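Local coordinates for protein ribonuclease VapC (Caulobacter crescentus, PDB 5K8J) that probably acts as the magnesium-dependent RNase toxin of a VapBC toxin-antitoxin system, held in complex with its VapB partner, at residues B[41-45]-B[56-60]; B[99-103]-B[117-123]. Where two conformers were deposited one is given. Residue numbers count along the deposited sequence, not the author numbering.

Contact 1. Residues B[41-45]-B[56-60]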
loop_
_atom_site.group_PDB
_atom_site.type_symbol
_atom_site.label_atom_id
_atom_site.label_comp_id
_atom_site.label_asym_id
_atom_site.label_seq_id
_atom_site.Cartn_x
_atom_site.Cartn_y
_atom_site.Cartn_z
ATOM N N LEU B 41 -16.732 1.546 -23.957
ATOM C CA LEU B 41 -17.104 2.532 -24.988
ATOM C C LEU B 41 -16.383 2.263 -26.299
ATOM O O LEU B 41 -16.970 2.423 -27.388
ATOM C CB LEU B 41 -16.783 3.941 -24.488
ATOM C CG LEU B 41 -17.712 4.449 -23.389
ATOM C CD1 LEU B 41 -17.081 5.560 -22.571
ATOM C CD2 LEU B 41 -19.025 4.938 -24.004
ATOM N N GLU B 42 -15.099 1.897 -26.216
ATOM C CA GLU B 42 -14.308 1.604 -27.410
ATOM C C GLU B 42 -14.882 0.405 -28.142
ATOM O O GLU B 42 -15.013 0.416 -29.370
ATOM C CB GLU B 42 -12.855 1.320 -27.015
ATOM C CG GLU B 42 -12.067 2.490 -26.417
ATOM C CD GLU B 42 -11.606 3.533 -27.406
ATOM O OE1 GLU B 42 -12.081 3.531 -28.557
ATOM O OE2 GLU B 42 -10.753 4.380 -27.016
ATOM N N GLY B 43 -15.217 -0.651 -27.400
ATOM C CA GLY B 43 -15.808 -1.821 -28.031
ATOM C C GLY B 43 -17.122 -1.499 -28.703
ATOM O O GLY B 43 -17.393 -1.957 -29.817
ATOM N N GLY B 44 -17.960 -0.686 -28.044
ATOM C CA GLY B 44 -19.254 -0.337 -28.600
ATOM C C GLY B 44 -19.184 0.412 -29.921
ATOM O O GLY B 44 -20.078 0.287 -30.761
ATOM N N VAL B 45 -18.119 1.184 -30.138
ATOM C CA VAL B 45 -17.963 1.860 -31.420
ATOM C C VAL B 45 -18.105 0.864 -32.570
ATOM O O VAL B 45 -18.708 1.173 -33.595
ATOM C CB VAL B 45 -16.601 2.579 -31.482
ATOM C CG1 VAL B 45 -16.267 3.039 -32.934
ATOM C CG2 VAL B 45 -16.579 3.739 -30.541
ATOM N N ARG B 56 -17.427 6.771 -33.136
ATOM C CA ARG B 56 -16.002 7.044 -33.033
ATOM C C ARG B 56 -15.741 8.528 -32.815
ATOM O O ARG B 56 -14.950 8.901 -31.935
ATOM C CB ARG B 56 -15.311 6.580 -34.328
ATOM C CG ARG B 56 -13.804 6.829 -34.406
ATOM C CD ARG B 56 -13.039 5.841 -33.563
ATOM N NE ARG B 56 -12.927 6.310 -32.187
ATOM C CZ ARG B 56 -12.708 5.540 -31.130
ATOM N NH1 ARG B 56 -12.641 4.218 -31.243
ATOM N NH2 ARG B 56 -12.605 6.094 -29.937
ATOM N N SER B 57 -16.332 9.378 -33.663
ATOM C CA SER B 57 -16.052 10.810 -33.592
ATOM C C SER B 57 -16.532 11.399 -32.269
ATOM O O SER B 57 -15.841 12.234 -31.676
ATOM C CB SER B 57 -16.682 11.550 -34.778
ATOM O OG SER B 57 -18.086 11.405 -34.830
ATOM N N ARG B 58 -17.713 10.981 -31.802
ATOM C CA ARG B 58 -18.261 11.522 -30.560
ATOM C C ARG B 58 -17.500 10.993 -29.353
ATOM O O ARG B 58 -17.229 11.745 -28.410
ATOM C CB ARG B 58 -19.760 11.205 -30.467
ATOM C CG ARG B 58 -20.547 11.910 -31.613
ATOM C CD ARG B 58 -21.994 11.480 -31.717
ATOM N NE ARG B 58 -22.636 11.774 -30.459
ATOM C CZ ARG B 58 -23.256 12.906 -30.163
ATOM N NH1 ARG B 58 -23.410 13.876 -31.060
ATOM N NH2 ARG B 58 -23.740 13.053 -28.943
ATOM N N LEU B 59 -17.108 9.717 -29.369
ATOM C CA LEU B 59 -16.291 9.218 -28.278
ATOM C C LEU B 59 -14.950 9.926 -28.252
ATOM O O LEU B 59 -14.428 10.232 -27.172
ATOM C CB LEU B 59 -16.105 7.701 -28.384
ATOM C CG LEU B 59 -15.230 7.048 -27.297
ATOM C CD1 LEU B 59 -15.766 7.327 -25.895
ATOM C CD2 LEU B 59 -15.094 5.524 -27.507
ATOM N N ASP B 60 -14.397 10.230 -29.428
ATOM C CA ASP B 60 -13.094 10.876 -29.473
ATOM C C ASP B 60 -13.150 12.254 -28.823
ATOM O O ASP B 60 -12.256 12.604 -28.047
ATOM C CB ASP B 60 -12.578 10.970 -30.911
ATOM C CG ASP B 60 -12.071 9.628 -31.448
ATOM O OD1 ASP B 60 -11.891 9.571 -32.693
ATOM O OD2 ASP B 60 -11.885 8.688 -30.664
#
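A helical hairpin of the PIN domain, helices 35-45 and 49-65, joins its arms through an apolar seam with a salt bridge at its flank. The segments run almost antiparallel, at 161°, their axes approaching to 10.1 Å. Leu-41 opens the seam: its CB lies 3.8 Å from CD2 of Leu-59, and its carbonyl O is 3.6 Å from that same methyl, while its side chain also meets helix 7-15. Glu-42 supplies the flank. Its OE1 forms a salt bridge with the Arg-56 guanidinium, accepting hydrogen bonds from NH1 at 2.8 Å and NH2 at 3.0 Å. Val-45, one helical turn after Leu-41, points at the partner helix; its CG2 sits 3.8 Å from Leu-59 CD2, and its CG1 is 3.9 Å from Arg-56 CB. A second salt bridge, Arg-56 NH2 to Asp-60 OD2 at 2.8 Å, extends the network within the second helix. Nearby, Arg-58 hydrogen-bonds to the carbonyls of Leu-62 and Pro-66 of the VapB chain. Two carboxylates, one from each helix, thus bracket the guanidinium, with Arg-38 sharing Glu-42. Because Arg-56 meets Glu-42 at its edge and lays one face against Val-45 CG2, one side chain serves both the polar and the apolar part.

Contact 2. Residues B[99-103]-B[117-123]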
loop_
_atom_site.group_PDB
_atom_site.type_symbol
_atom_site.label_atom_id
_atom_site.label_comp_id
_atom_site.label_asym_id
_atom_site.label_seq_id
_atom_site.Cartn_x
_atom_site.Cartn_y
_atom_site.Cartn_z
ATOM N N ALA B 99 -16.994 1.370 -9.176
ATOM C CA ALA B 99 -17.280 1.914 -7.855
ATOM C C ALA B 99 -16.030 1.989 -6.987
ATOM O O ALA B 99 -15.849 2.945 -6.222
ATOM C CB ALA B 99 -18.349 1.065 -7.163
ATOM N N ALA B 100 -15.147 0.988 -7.092
ATOM C CA ALA B 100 -13.889 0.992 -6.343
ATOM C C ALA B 100 -13.023 2.196 -6.702
ATOM O O ALA B 100 -12.338 2.767 -5.853
ATOM C CB ALA B 100 -13.132 -0.318 -6.614
ATOM N N GLN B 101 -13.039 2.598 -7.967
ATOM C CA GLN B 101 -12.270 3.762 -8.360
ATOM C C GLN B 101 -12.874 5.031 -7.778
ATOM O O GLN B 101 -12.151 5.935 -7.364
ATOM C CB GLN B 101 -12.252 3.861 -9.871
ATOM C CG GLN B 101 -11.508 2.712 -10.511
ATOM C CD GLN B 101 -11.564 2.804 -12.009
ATOM O OE1 GLN B 101 -12.548 2.414 -12.602
ATOM N NE2 GLN B 101 -10.502 3.317 -12.635
ATOM N N ALA B 102 -14.196 5.115 -7.789
ATOM C CA ALA B 102 -14.865 6.244 -7.158
ATOM C C ALA B 102 -14.523 6.326 -5.677
ATOM O O ALA B 102 -14.241 7.409 -5.148
ATOM C CB ALA B 102 -16.373 6.097 -7.365
ATOM N N LEU B 103 -14.559 5.196 -4.979
ATOM C CA LEU B 103 -14.170 5.181 -3.573
ATOM C C LEU B 103 -12.747 5.656 -3.373
ATOM O O LEU B 103 -12.475 6.473 -2.490
ATOM C CB LEU B 103 -14.331 3.778 -2.995
ATOM C CG LEU B 103 -15.787 3.337 -2.797
ATOM C CD1 LEU B 103 -15.927 1.824 -2.761
ATOM C CD2 LEU B 103 -16.306 3.902 -1.519
ATOM N N PHE B 117 -25.657 -1.299 -6.566
ATOM C CA PHE B 117 -24.550 -0.728 -5.818
ATOM C C PHE B 117 -24.897 -0.539 -4.344
ATOM O O PHE B 117 -24.057 -0.024 -3.577
ATOM C CB PHE B 117 -24.118 0.611 -6.436
ATOM C CG PHE B 117 -23.641 0.488 -7.849
ATOM C CD1 PHE B 117 -24.542 0.463 -8.898
ATOM C CD2 PHE B 117 -22.297 0.370 -8.127
ATOM C CE1 PHE B 117 -24.096 0.298 -10.211
ATOM C CE2 PHE B 117 -21.852 0.219 -9.418
ATOM C CZ PHE B 117 -22.751 0.206 -10.466
ATOM N N ARG B 118 -26.065 -1.007 -3.916
ATOM C CA ARG B 118 -26.552 -0.818 -2.565
ATOM C C ARG B 118 -25.730 -1.591 -1.545
ATOM O O ARG B 118 -25.782 -1.268 -0.356
ATOM C CB ARG B 118 -28.024 -1.261 -2.508
ATOM C CG ARG B 118 -28.727 -1.024 -1.183
ATOM C CD ARG B 118 -30.091 -1.724 -1.147
ATOM N NE ARG B 118 -30.708 -1.668 0.181
ATOM C CZ ARG B 118 -31.922 -1.185 0.448
ATOM N NH1 ARG B 118 -32.696 -0.706 -0.520
ATOM N NH2 ARG B 118 -32.374 -1.191 1.700
ATOM N N ASP B 119 -24.984 -2.598 -1.984
ATOM C CA ASP B 119 -24.215 -3.449 -1.093
ATOM C C ASP B 119 -22.773 -3.003 -0.952
ATOM O O ASP B 119 -21.961 -3.764 -0.427
ATOM C CB ASP B 119 -24.272 -4.914 -1.568
ATOM C CG ASP B 119 -23.744 -5.104 -2.977
ATOM O OD1 ASP B 119 -23.272 -4.115 -3.567
ATOM O OD2 ASP B 119 -23.815 -6.252 -3.502
ATOM N N ILE B 120 -22.428 -1.797 -1.403
ATOM C CA ILE B 120 -21.056 -1.305 -1.341
ATOM C C ILE B 120 -20.932 -0.288 -0.214
ATOM O O ILE B 120 -21.395 0.858 -0.351
ATOM C CB ILE B 120 -20.633 -0.693 -2.682
ATOM C CG1 ILE B 120 -20.704 -1.766 -3.784
ATOM C CG2 ILE B 120 -19.242 -0.091 -2.599
ATOM C CD1 ILE B 120 -20.451 -1.233 -5.141
ATOM N N PRO B 121 -20.334 -0.648 0.914
ATOM C CA PRO B 121 -20.247 0.313 2.017
ATOM C C PRO B 121 -19.388 1.503 1.646
ATOM O O PRO B 121 -18.323 1.356 1.052
ATOM C CB PRO B 121 -19.595 -0.494 3.153
ATOM C CG PRO B 121 -19.833 -1.935 2.799
ATOM C CD PRO B 121 -19.799 -1.973 1.286
ATOM N N GLY B 122 -19.841 2.692 2.054
ATOM C CA GLY B 122 -19.044 3.879 1.926
ATOM C C GLY B 122 -19.207 4.615 0.619
ATOM O O GLY B 122 -18.646 5.704 0.472
ATOM N N LEU B 123 -19.933 4.055 -0.331
ATOM C CA LEU B 123 -20.032 4.655 -1.652
ATOM C C LEU B 123 -21.081 5.766 -1.643
ATOM O O LEU B 123 -22.209 5.562 -1.173
ATOM C CB LEU B 123 -20.435 3.602 -2.670
ATOM C CG LEU B 123 -20.544 4.055 -4.118
ATOM C CD1 LEU B 123 -19.202 4.394 -4.712
ATOM C CD2 LEU B 123 -21.217 2.992 -4.935
#
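In the parallel α/β PIN domain, helices flank a central sheet, and here the loop between strand 108-111 and the edge strand 125-127 packs on helix 93-104. Backbone hydrogen bonding shapes the loop internally: Ile-120 N donates to Phe-117 O at 3.2 Å, closing a type I turn, and a type II turn follows from Ile-120 to Leu-123, with Gly-122 at a positive phi of 89° where a CB would strike the preceding carbonyl. Between the segments there is no hydrogen bond; the contact is apolar. Ala-99 is small enough to admit three partners, its CB lying 3.7 Å from Ile-120 CD1, 4.1 Å from Leu-123 CD2 and 4.1 Å from CD2 at the edge of the Phe-117 ring. Leu-103, a turn further on, has CD1 3.8 Å from Ile-120 CG2 and CG 4.1 Å from Leu-123 CD1. Polar links lie beside this apolar patch: Asp-119 forms salt bridges with Lys-92 and with Arg-96, an earlier residue of the same helix, and Gly-122 N hydrogen-bonds to Gln-64 OE1 of the VapB chain. Phe-117 also touches Asp-6, which with Asp-95 is a predicted Mg(2+) ligand, so the packing borders the probable metal site. In the type II turn, Leu-103 CD2 rests 3.6 Å from the carbonyl O of Gly-122.

In the fold
The two contacts bury similar areas, yet they solve different packing problems on opposite sides of the chain's centre, with their own centres 26 Å apart. Contact 1 joins two helices in a hairpin beside the second toxin subunit, where Arg-80 of that copy lies close; contact 2 sets an irregular loop against a helix beside the sheet and the predicted metal site. Both are mainly buried. They share no helix or strand, and the nearest atoms of contact 1 and contact 2 are about 11 Å apart. Contact 1 mixes apolar packing with an ionic network across its interface, whereas contact 2 is apolar between its segments and has its salt bridges beside them, one still linking the loop to helix 93-104. Each borders the VapB chain.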